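Local coordinates for protein dermonecrotic toxin (Pasteurella multocida, PDB 2EBF) that acts as a mitogenic, bone-resorbing toxin linked to severe atrophic rhinitis in pigs, its C-terminal region carrying a thiol protease-like catalytic triad, at residues Ser683-Gln686 with Leu692-Thr695; Gln604-Ile609 with Ala669-Ala674; Asn616-Met621 with Pro631-Arg636. All blocks are in the same frame, centred on the assembly; numbering follows the deposited sequence.

In the fold
All three contacts lie in the C3 domain, at one end of this C-terminal piece. Contact 2 sets helix 596-610 against strand 660-673 of the antiparallel sheet. Contact 3 is nested between its two segments and joins the segment leading out of helix 613-617 to helix 629-639. Contact 1 follows, in the loop between strands 676-681 and 697-700. Centres of contacts 1 and 3 are 13 Å apart and the two touch through Leu685 and Met621; contacts 2 and 3, 14 Å apart, meet at Ala669 and Val633. Contacts 1 and 2, 17 Å apart, do not touch. Contact 1 borders Cys626 and His666, probably triad members; contact 3 holds Cys620, disulfide-bonded here to Cys626.

Contact 1 of 3, residues Ser683-Gln686 with Leu692-Thr695; sequences SHLQ and LDTT
The loop joining strands 676-681 and 697-700 of the C3 domain doubles back here, so that His684 and Leu685, in a short 3-10 segment, face Asp693, Thr694 and Thr695. His684 offers the edge of its imidazole. Its CE1 points at the backbone carbonyl of Thr694, with CE1 only 2.9 Å from Thr694 O, while ND1 lies 3.4 Å from Thr695 O. At the same edge, His684 NE2 gives a weak hydrogen bond to Asp693 OD2 (3.5 Å, 161° at the hydrogen), the ring and the carboxylate being turned 90° to each other. The stronger partner of that oxygen is Arg586 on helix 583-591, in a salt bridge, which leaves the histidine a secondary grip on the carboxylate. The ring gets there because CG of His684 sits between the backbone N and the carbonyl carbon (chi1 86°). The same loop borders the probable catalytic site of this thiol protease-like domain: Ser683 at its start packs on Cys626 and His666, and its backbone N is hydrogen-bonded to Asp681 OD1.

Leu685 supplies the apolar half. Both methyls lie along one side of the opposing chain, CD1 lying 3.9 Å from Thr695 CA and also meeting the CG2 methyl of that threonine, CD2 lying 3.7 Å from Thr694 O and brushing the CB of Asp693. Leu685 also packs against Met621. A water bridges the backbones, accepting from Leu685 N at 3.1 Å, with Thr695 O 2.8 Å away as one of its acceptors.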
ATOM      1  N   SER A 683      22.504  30.737  23.374  1.00 26.05           N
ATOM      2  CA  SER A 683      21.477  31.118  24.342  1.00 27.13           C
ATOM      3  C   SER A 683      20.703  29.951  24.950  1.00 26.96           C
ATOM      4  O   SER A 683      19.644  30.152  25.529  1.00 27.83           O
ATOM      5  CB  SER A 683      20.529  32.148  23.720  1.00 27.31           C
ATOM      6  OG  SER A 683      19.753  31.552  22.707  1.00 29.55           O
ATOM      7  N   HIS A 684      21.247  28.741  24.848  1.00 27.06           N
ATOM      8  CA  HIS A 684      20.563  27.542  25.346  1.00 26.93           C
ATOM      9  C   HIS A 684      20.504  27.447  26.881  1.00 27.55           C
ATOM     10  O   HIS A 684      19.708  26.675  27.429  1.00 27.55           O
ATOM     11  CB  HIS A 684      21.212  26.283  24.765  1.00 26.85           C
ATOM     12  CG  HIS A 684      22.388  25.795  25.552  1.00 26.21           C
ATOM     13  ND1 HIS A 684      23.576  26.491  25.623  1.00 27.70           N
ATOM     14  CD2 HIS A 684      22.556  24.684  26.303  1.00 26.13           C
ATOM     15  CE1 HIS A 684      24.428  25.823  26.386  1.00 26.26           C
ATOM     16  NE2 HIS A 684      23.833  24.724  26.809  1.00 26.99           N
ATOM     17  N   LEU A 685      21.346  28.216  27.571  1.00 28.03           N
ATOM     18  CA  LEU A 685      21.355  28.196  29.045  1.00 28.57           C
ATOM     19  C   LEU A 685      20.153  28.922  29.652  1.00 29.32           C
ATOM     20  O   LEU A 685      19.972  28.918  30.873  1.00 29.30           O
ATOM     21  CB  LEU A 685      22.680  28.726  29.621  1.00 28.38           C
ATOM     22  CG  LEU A 685      23.931  27.848  29.450  1.00 27.89           C
ATOM     23  CD1 LEU A 685      25.081  28.426  30.259  1.00 28.42           C
ATOM     24  CD2 LEU A 685      23.687  26.380  29.834  1.00 28.12           C
ATOM     25  N   GLN A 686      19.320  29.531  28.806  1.00 30.12           N
ATOM     26  CA  GLN A 686      18.045  30.055  29.291  1.00 30.70           C
ATOM     27  C   GLN A 686      17.114  28.910  29.719  1.00 30.47           C
ATOM     28  O   GLN A 686      16.128  29.127  30.426  1.00 30.59           O
ATOM     29  CB  GLN A 686      17.406  31.061  28.305  1.00 30.96           C
ATOM     30  CG  GLN A 686      16.809  30.510  27.041  1.00 31.64           C
ATOM     31  CD  GLN A 686      16.546  31.596  25.980  1.00 32.19           C
ATOM     32  OE1 GLN A 686      17.163  31.595  24.907  1.00 32.36           O
ATOM     33  NE2 GLN A 686      15.636  32.524  26.280  1.00 30.91           N
ATOM     34  N   LEU A 692      27.340  22.501  35.315  1.00 38.41           N
ATOM     35  CA  LEU A 692      28.613  22.926  34.741  1.00 38.13           C
ATOM     36  C   LEU A 692      28.618  22.910  33.206  1.00 37.04           C
ATOM     37  O   LEU A 692      29.671  22.770  32.580  1.00 37.10           O
ATOM     38  CB  LEU A 692      29.764  22.097  35.330  1.00 39.01           C
ATOM     39  CG  LEU A 692      29.710  20.564  35.305  1.00 40.85           C
ATOM     40  CD1 LEU A 692      30.597  20.016  34.192  1.00 43.00           C
ATOM     41  CD2 LEU A 692      30.159  20.007  36.660  1.00 41.90           C
ATOM     42  N   ASP A 693      27.440  23.079  32.609  1.00 35.69           N
ATOM     43  CA  ASP A 693      27.302  22.976  31.156  1.00 34.60           C
ATOM     44  C   ASP A 693      27.994  24.124  30.431  1.00 33.93           C
ATOM     45  O   ASP A 693      28.088  25.237  30.952  1.00 33.67           O
ATOM     46  CB  ASP A 693      25.827  22.897  30.741  1.00 34.37           C
ATOM     47  CG  ASP A 693      25.631  22.180  29.414  1.00 33.41           C
ATOM     48  OD1 ASP A 693      26.629  21.738  28.813  1.00 33.32           O
ATOM     49  OD2 ASP A 693      24.473  22.052  28.964  1.00 34.14           O
ATOM     50  N   THR A 694      28.489  23.820  29.232  1.00 33.27           N
ATOM     51  CA  THR A 694      29.062  24.799  28.306  1.00 32.80           C
ATOM     52  C   THR A 694      28.042  25.912  27.999  1.00 31.52           C
ATOM     53  O   THR A 694      26.839  25.665  28.022  1.00 30.93           O
ATOM     54  CB  THR A 694      29.505  24.090  26.993  1.00 32.99           C
ATOM     55  OG1 THR A 694      30.244  24.996  26.173  1.00 36.54           O
ATOM     56  CG2 THR A 694      28.301  23.562  26.190  1.00 32.98           C
ATOM     57  N   THR A 695      28.525  27.123  27.724  1.00 30.15           N
ATOM     58  CA  THR A 695      27.657  28.264  27.396  1.00 29.18           C
ATOM     59  C   THR A 695      27.155  28.249  25.951  1.00 28.27           C
ATOM     60  O   THR A 695      26.116  28.824  25.653  1.00 28.24           O
ATOM     61  CB  THR A 695      28.370  29.610  27.621  1.00 29.21           C
ATOM     62  OG1 THR A 695      29.640  29.583  26.964  1.00 29.36           O
ATOM     63  CG2 THR A 695      28.572  29.876  29.113  1.00 29.46           C
TER
HETATM   64  O   HOH W   1      23.735  29.981  26.703  1.00 24.38           O

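Contact 2 of 3, residues Gln604-Ile609 with Ala669-Ala674; sequences QKIDAI and ASFKFA
Ile606, Ile609 and Lys605 on one face of helix 596-610 meet Phe671 and Phe673, two residues apart on strand 660-673. The purely apolar part centres on Phe671, whose ring reaches from the strand toward the helix. The CD1 methyl of Ile609 approaches that ring obliquely, 3.6 Å from CE2 of Phe671 and almost as close to CD2. Ile606, three residues earlier on the helix, approaches the far tip of the same ring at its edge, with CG1 of Ile606 4.3 Å from CZ of Phe671. Ile609 gets its reach from an extended branch, CG1 being anti to the carbonyl carbon (chi1 -64°) and CD1 carried straight on beyond it.

A second kind of contact is made by the aliphatic part of a charged side chain. Lys605 runs at about a right angle to Phe673, and its CE is 3.7 Å from CD2 of Phe673 and equally near CE2, with CD a little farther back. The chain bends at its last torsion, and NZ makes a long, weak ion pair with Glu601 one turn earlier.

The segments 604-609 and 669-673 run roughly antiparallel (155°), their axes 11.6 Å apart at closest approach, and these side chains meet across that interval. Beside them, Phe678 of strand 676-681 lies ring to ring with Phe671, planes at about 15°, Leu598 and Leu602 of the same helix also touch Phe673, and Leu637 of helix 629-639 closes on both Ile609 and Phe671.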
ATOM      1  N   GLN A 604      37.940  20.598  15.645  1.00 32.91           N
ATOM      2  CA  GLN A 604      38.756  21.807  15.613  1.00 32.82           C
ATOM      3  C   GLN A 604      37.906  23.069  15.413  1.00 32.17           C
ATOM      4  O   GLN A 604      38.126  24.083  16.070  1.00 31.42           O
ATOM      5  CB  GLN A 604      39.763  21.696  14.481  1.00 33.32           C
ATOM      6  CG  GLN A 604      40.870  22.705  14.524  1.00 36.36           C
ATOM      7  CD  GLN A 604      42.151  22.110  14.010  1.00 41.14           C
ATOM      8  OE1 GLN A 604      42.362  22.002  12.796  1.00 43.63           O
ATOM      9  NE2 GLN A 604      43.011  21.685  14.933  1.00 41.65           N
ATOM     10  N   LYS A 605      36.948  22.992  14.493  1.00 31.62           N
ATOM     11  CA  LYS A 605      36.025  24.105  14.231  1.00 31.44           C
ATOM     12  C   LYS A 605      35.133  24.387  15.433  1.00 30.60           C
ATOM     13  O   LYS A 605      34.878  25.544  15.781  1.00 30.45           O
ATOM     14  CB  LYS A 605      35.165  23.815  13.005  1.00 31.79           C
ATOM     15  CG  LYS A 605      35.933  23.925  11.689  1.00 34.62           C
ATOM     16  CD  LYS A 605      35.008  23.758  10.486  1.00 37.63           C
ATOM     17  CE  LYS A 605      35.808  23.521   9.208  1.00 40.26           C
ATOM     18  NZ  LYS A 605      36.731  24.651   8.864  1.00 40.62           N
ATOM     19  N   ILE A 606      34.676  23.313  16.066  1.00 30.42           N
ATOM     20  CA  ILE A 606      33.837  23.398  17.251  1.00 30.23           C
ATOM     21  C   ILE A 606      34.618  24.039  18.400  1.00 29.96           C
ATOM     22  O   ILE A 606      34.104  24.924  19.082  1.00 29.94           O
ATOM     23  CB  ILE A 606      33.239  22.003  17.586  1.00 30.17           C
ATOM     24  CG1 ILE A 606      32.179  21.632  16.536  1.00 30.62           C
ATOM     25  CG2 ILE A 606      32.670  21.956  18.998  1.00 30.21           C
ATOM     26  CD1 ILE A 606      31.735  20.174  16.598  1.00 31.13           C
ATOM     27  N   ASP A 607      35.871  23.616  18.584  1.00 29.58           N
ATOM     28  CA  ASP A 607      36.768  24.229  19.570  1.00 29.07           C
ATOM     29  C   ASP A 607      36.945  25.729  19.316  1.00 28.31           C
ATOM     30  O   ASP A 607      36.836  26.534  20.243  1.00 27.56           O
ATOM     31  CB  ASP A 607      38.132  23.527  19.574  1.00 29.47           C
ATOM     32  CG  ASP A 607      39.093  24.111  20.610  1.00 31.31           C
ATOM     33  OD1 ASP A 607      38.964  23.781  21.811  1.00 33.02           O
ATOM     34  OD2 ASP A 607      39.986  24.889  20.223  1.00 32.77           O
ATOM     35  N   ALA A 608      37.215  26.084  18.060  1.00 27.50           N
ATOM     36  CA  ALA A 608      37.367  27.479  17.633  1.00 27.27           C
ATOM     37  C   ALA A 608      36.166  28.350  18.026  1.00 26.93           C
ATOM     38  O   ALA A 608      36.333  29.419  18.623  1.00 27.15           O
ATOM     39  CB  ALA A 608      37.590  27.542  16.134  1.00 27.00           C
ATOM     40  N   ILE A 609      34.968  27.883  17.695  1.00 26.80           N
ATOM     41  CA  ILE A 609      33.735  28.606  18.005  1.00 26.87           C
ATOM     42  C   ILE A 609      33.567  28.771  19.514  1.00 27.30           C
ATOM     43  O   ILE A 609      33.294  29.868  19.998  1.00 26.75           O
ATOM     44  CB  ILE A 609      32.503  27.895  17.412  1.00 26.75           C
ATOM     45  CG1 ILE A 609      32.585  27.887  15.883  1.00 27.18           C
ATOM     46  CG2 ILE A 609      31.218  28.595  17.857  1.00 27.17           C
ATOM     47  CD1 ILE A 609      31.783  26.791  15.219  1.00 26.97           C
ATOM     48  N   ALA A 669      21.337  29.914  15.098  1.00 24.15           N
ATOM     49  CA  ALA A 669      22.168  29.932  13.903  1.00 24.27           C
ATOM     50  C   ALA A 669      22.883  28.593  13.766  1.00 24.91           C
ATOM     51  O   ALA A 669      22.881  27.772  14.693  1.00 24.69           O
ATOM     52  CB  ALA A 669      23.184  31.057  13.994  1.00 24.35           C
ATOM     53  N   SER A 670      23.502  28.371  12.611  1.00 24.70           N
ATOM     54  CA  SER A 670      24.260  27.154  12.385  1.00 25.71           C
ATOM     55  C   SER A 670      25.401  27.437  11.415  1.00 26.29           C
ATOM     56  O   SER A 670      25.414  28.472  10.730  1.00 25.29           O
ATOM     57  CB  SER A 670      23.345  26.053  11.827  1.00 25.88           C
ATOM     58  OG  SER A 670      22.818  26.434  10.571  1.00 26.35           O
ATOM     59  N   PHE A 671      26.376  26.538  11.385  1.00 26.78           N
ATOM     60  CA  PHE A 671      27.365  26.554  10.315  1.00 28.29           C
ATOM     61  C   PHE A 671      27.213  25.258   9.537  1.00 29.41           C
ATOM     62  O   PHE A 671      26.643  24.284  10.038  1.00 29.32           O
ATOM     63  CB  PHE A 671      28.804  26.766  10.845  1.00 28.25           C
ATOM     64  CG  PHE A 671      29.369  25.585  11.586  1.00 28.20           C
ATOM     65  CD1 PHE A 671      30.115  24.620  10.919  1.00 29.85           C
ATOM     66  CD2 PHE A 671      29.181  25.448  12.957  1.00 29.07           C
ATOM     67  CE1 PHE A 671      30.632  23.527  11.593  1.00 29.48           C
ATOM     68  CE2 PHE A 671      29.702  24.351  13.646  1.00 28.04           C
ATOM     69  CZ  PHE A 671      30.432  23.394  12.968  1.00 30.41           C
ATOM     70  N   LYS A 672      27.714  25.255   8.306  1.00 31.08           N
ATOM     71  CA  LYS A 672      27.569  24.114   7.431  1.00 33.00           C
ATOM     72  C   LYS A 672      28.931  23.468   7.231  1.00 33.88           C
ATOM     73  O   LYS A 672      29.912  24.140   6.906  1.00 33.82           O
ATOM     74  CB  LYS A 672      26.944  24.534   6.097  1.00 33.33           C
ATOM     75  CG  LYS A 672      26.363  23.377   5.318  1.00 36.25           C
ATOM     76  CD  LYS A 672      25.119  23.788   4.567  1.00 40.29           C
ATOM     77  CE  LYS A 672      24.592  22.629   3.733  1.00 40.82           C
ATOM     78  NZ  LYS A 672      23.624  23.131   2.707  1.00 42.95           N
ATOM     79  N   PHE A 673      28.988  22.165   7.473  1.00 35.18           N
ATOM     80  CA  PHE A 673      30.220  21.421   7.286  1.00 36.83           C
ATOM     81  C   PHE A 673      29.890  20.006   6.832  1.00 37.30           C
ATOM     82  O   PHE A 673      29.028  19.346   7.413  1.00 36.98           O
ATOM     83  CB  PHE A 673      31.051  21.395   8.577  1.00 37.46           C
ATOM     84  CG  PHE A 673      32.311  20.568   8.477  1.00 38.15           C
ATOM     85  CD1 PHE A 673      32.366  19.287   9.014  1.00 39.69           C
ATOM     86  CD2 PHE A 673      33.442  21.072   7.830  1.00 39.50           C
ATOM     87  CE1 PHE A 673      33.533  18.514   8.915  1.00 39.60           C
ATOM     88  CE2 PHE A 673      34.611  20.308   7.726  1.00 39.32           C
ATOM     89  CZ  PHE A 673      34.656  19.028   8.271  1.00 38.99           C
ATOM     90  N   ALA A 674      30.583  19.564   5.781  1.00 38.23           N
ATOM     91  CA  ALA A 674      30.426  18.224   5.214  1.00 38.80           C
ATOM     92  C   ALA A 674      28.971  17.882   4.915  1.00 38.98           C
ATOM     93  O   ALA A 674      28.498  16.805   5.268  1.00 39.36           O
ATOM     94  CB  ALA A 674      31.037  17.178   6.144  1.00 38.67           C
TER

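Contact 3 of 3, residues Asn616-Met621 with Pro631-Arg636; sequences NSLVCM and PKVAAR
The carbonyl oxygen of Lys632 takes the helical hydrogen bond from Arg636 N at 3.1 Å and is also touched by Leu618, whose CD1 methyl sits 3.6 Å from Lys632 O. Leu618 carries the whole contact, laying its forked end across one turn of helix 629-639. The CD1 branch continues to Val633, where it lies 3.8 Å from the backbone N and 4.0 Å from the CG2 methyl. The other branch turns to the lysine side chain: CD2 of Leu618 is 3.7 Å from CB of Lys632 and also grazes CD, so that the aliphatic stem is used while the ammonium end leads away. With CG anti to the carbonyl carbon (chi1 -67°) and an extended second torsion, the leucine projects straight at the helix.

Cys620 is disulfide-bonded to Cys626, which lines the pocket of a bound phosphonate lying about 8 Å from the Lys632 side chain, and its backbone pairs with Ala682, just after strand 676-681. Arg636 makes a salt bridge with Asp612 and packs on helix 613-617, while Val633 also touches Met615 of that helix and Ala669 of strand 660-673, so this side of helix 629-639 meets helix and sheet.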
ATOM      1  N   ASN A 616      31.651  34.315  22.692  1.00 30.19           N
ATOM      2  CA  ASN A 616      31.367  34.265  24.111  1.00 30.12           C
ATOM      3  C   ASN A 616      30.721  35.534  24.635  1.00 30.08           C
ATOM      4  O   ASN A 616      29.900  35.473  25.544  1.00 29.92           O
ATOM      5  CB  ASN A 616      32.608  33.870  24.896  1.00 30.25           C
ATOM      6  CG  ASN A 616      32.861  32.383  24.826  1.00 30.47           C
ATOM      7  OD1 ASN A 616      32.378  31.626  25.670  1.00 31.59           O
ATOM      8  ND2 ASN A 616      33.564  31.942  23.784  1.00 30.01           N
ATOM      9  N   SER A 617      31.069  36.674  24.043  1.00 30.34           N
ATOM     10  CA  SER A 617      30.406  37.944  24.363  1.00 31.00           C
ATOM     11  C   SER A 617      28.911  37.896  24.064  1.00 30.47           C
ATOM     12  O   SER A 617      28.130  38.617  24.678  1.00 30.14           O
ATOM     13  CB  SER A 617      31.019  39.092  23.571  1.00 30.85           C
ATOM     14  OG  SER A 617      32.313  39.406  24.055  1.00 35.00           O
ATOM     15  N   LEU A 618      28.527  37.042  23.121  1.00 30.52           N
ATOM     16  CA  LEU A 618      27.143  36.951  22.651  1.00 30.64           C
ATOM     17  C   LEU A 618      26.266  36.081  23.538  1.00 30.87           C
ATOM     18  O   LEU A 618      25.034  36.106  23.424  1.00 30.67           O
ATOM     19  CB  LEU A 618      27.113  36.400  21.224  1.00 30.50           C
ATOM     20  CG  LEU A 618      27.722  37.303  20.155  1.00 29.84           C
ATOM     21  CD1 LEU A 618      27.682  36.614  18.819  1.00 29.29           C
ATOM     22  CD2 LEU A 618      27.008  38.655  20.109  1.00 30.36           C
ATOM     23  N   VAL A 619      26.907  35.303  24.407  1.00 31.17           N
ATOM     24  CA  VAL A 619      26.211  34.342  25.251  1.00 31.57           C
ATOM     25  C   VAL A 619      25.107  35.006  26.084  1.00 32.52           C
ATOM     26  O   VAL A 619      25.339  36.006  26.754  1.00 31.79           O
ATOM     27  CB  VAL A 619      27.204  33.579  26.149  1.00 31.37           C
ATOM     28  CG1 VAL A 619      26.479  32.820  27.241  1.00 31.22           C
ATOM     29  CG2 VAL A 619      28.044  32.640  25.296  1.00 30.73           C
ATOM     30  N   CYS A 620      23.907  34.439  26.008  1.00 34.27           N
ATOM     31  CA  CYS A 620      22.747  34.942  26.727  1.00 35.61           C
ATOM     32  C   CYS A 620      22.120  33.794  27.518  1.00 36.55           C
ATOM     33  O   CYS A 620      22.046  32.673  27.026  1.00 36.17           O
ATOM     34  CB  CYS A 620      21.752  35.508  25.713  1.00 35.72           C
ATOM     35  SG  CYS A 620      20.288  36.253  26.416  1.00 37.14           S
ATOM     36  N   MET A 621      21.674  34.057  28.745  1.00 37.66           N
ATOM     37  CA  MET A 621      21.059  32.983  29.536  1.00 39.67           C
ATOM     38  C   MET A 621      19.831  33.377  30.359  1.00 39.44           C
ATOM     39  O   MET A 621      19.315  32.570  31.137  1.00 39.42           O
ATOM     40  CB  MET A 621      22.100  32.242  30.386  1.00 39.74           C
ATOM     41  CG  MET A 621      22.880  33.074  31.374  1.00 41.39           C
ATOM     42  SD  MET A 621      24.554  32.401  31.550  1.00 43.79           S
ATOM     43  CE  MET A 621      25.492  33.599  30.609  1.00 44.91           C
ATOM     44  N   PRO A 631      21.053  36.102  14.790  1.00 30.40           N
ATOM     45  CA  PRO A 631      21.742  36.790  13.689  1.00 29.81           C
ATOM     46  C   PRO A 631      23.178  37.246  14.042  1.00 28.98           C
ATOM     47  O   PRO A 631      24.041  37.273  13.168  1.00 29.02           O
ATOM     48  CB  PRO A 631      20.832  37.999  13.404  1.00 29.99           C
ATOM     49  CG  PRO A 631      19.490  37.622  13.985  1.00 31.23           C
ATOM     50  CD  PRO A 631      19.850  36.837  15.217  1.00 30.74           C
ATOM     51  N   LYS A 632      23.422  37.583  15.305  1.00 28.46           N
ATOM     52  CA  LYS A 632      24.750  38.003  15.753  1.00 28.65           C
ATOM     53  C   LYS A 632      25.717  36.814  15.693  1.00 28.08           C
ATOM     54  O   LYS A 632      26.880  36.956  15.298  1.00 28.25           O
ATOM     55  CB  LYS A 632      24.689  38.577  17.167  1.00 28.75           C
ATOM     56  CG  LYS A 632      23.776  39.783  17.331  1.00 30.75           C
ATOM     57  CD  LYS A 632      23.650  40.191  18.800  1.00 30.43           C
ATOM     58  CE  LYS A 632      22.513  41.199  19.032  1.00 35.14           C
ATOM     59  NZ  LYS A 632      22.486  42.312  18.035  1.00 37.60           N
ATOM     60  N   VAL A 633      25.232  35.641  16.085  1.00 26.85           N
ATOM     61  CA  VAL A 633      26.021  34.418  15.952  1.00 26.33           C
ATOM     62  C   VAL A 633      26.346  34.129  14.485  1.00 26.76           C
ATOM     63  O   VAL A 633      27.502  33.867  14.146  1.00 26.02           O
ATOM     64  CB  VAL A 633      25.306  33.219  16.627  1.00 25.75           C
ATOM     65  CG1 VAL A 633      26.001  31.906  16.312  1.00 25.45           C
ATOM     66  CG2 VAL A 633      25.240  33.459  18.128  1.00 25.49           C
ATOM     67  N   ALA A 634      25.340  34.195  13.608  1.00 27.24           N
ATOM     68  CA  ALA A 634      25.585  33.952  12.181  1.00 27.88           C
ATOM     69  C   ALA A 634      26.617  34.932  11.601  1.00 28.02           C
ATOM     70  O   ALA A 634      27.458  34.548  10.790  1.00 29.11           O
ATOM     71  CB  ALA A 634      24.276  33.985  11.383  1.00 27.62           C
ATOM     72  N   ALA A 635      26.565  36.182  12.036  1.00 28.68           N
ATOM     73  CA  ALA A 635      27.494  37.219  11.567  1.00 29.10           C
ATOM     74  C   ALA A 635      28.935  36.909  12.006  1.00 29.17           C
ATOM     75  O   ALA A 635      29.880  37.035  11.216  1.00 28.88           O
ATOM     76  CB  ALA A 635      27.052  38.586  12.078  1.00 29.19           C
ATOM     77  N   ARG A 636      29.098  36.480  13.254  1.00 28.86           N
ATOM     78  CA  ARG A 636      30.433  36.100  13.743  1.00 28.90           C
ATOM     79  C   ARG A 636      30.957  34.849  13.034  1.00 28.57           C
ATOM     80  O   ARG A 636      32.120  34.799  12.644  1.00 28.67           O
ATOM     81  CB  ARG A 636      30.447  35.939  15.272  1.00 28.70           C
ATOM     82  CG  ARG A 636      31.830  35.660  15.888  1.00 29.01           C
ATOM     83  CD  ARG A 636      32.922  36.636  15.412  1.00 30.54           C
ATOM     84  NE  ARG A 636      34.254  36.207  15.828  1.00 31.59           N
ATOM     85  CZ  ARG A 636      35.390  36.586  15.249  1.00 33.53           C
ATOM     86  NH1 ARG A 636      35.380  37.416  14.212  1.00 33.30           N
ATOM     87  NH2 ARG A 636      36.544  36.124  15.706  1.00 34.16           N
TER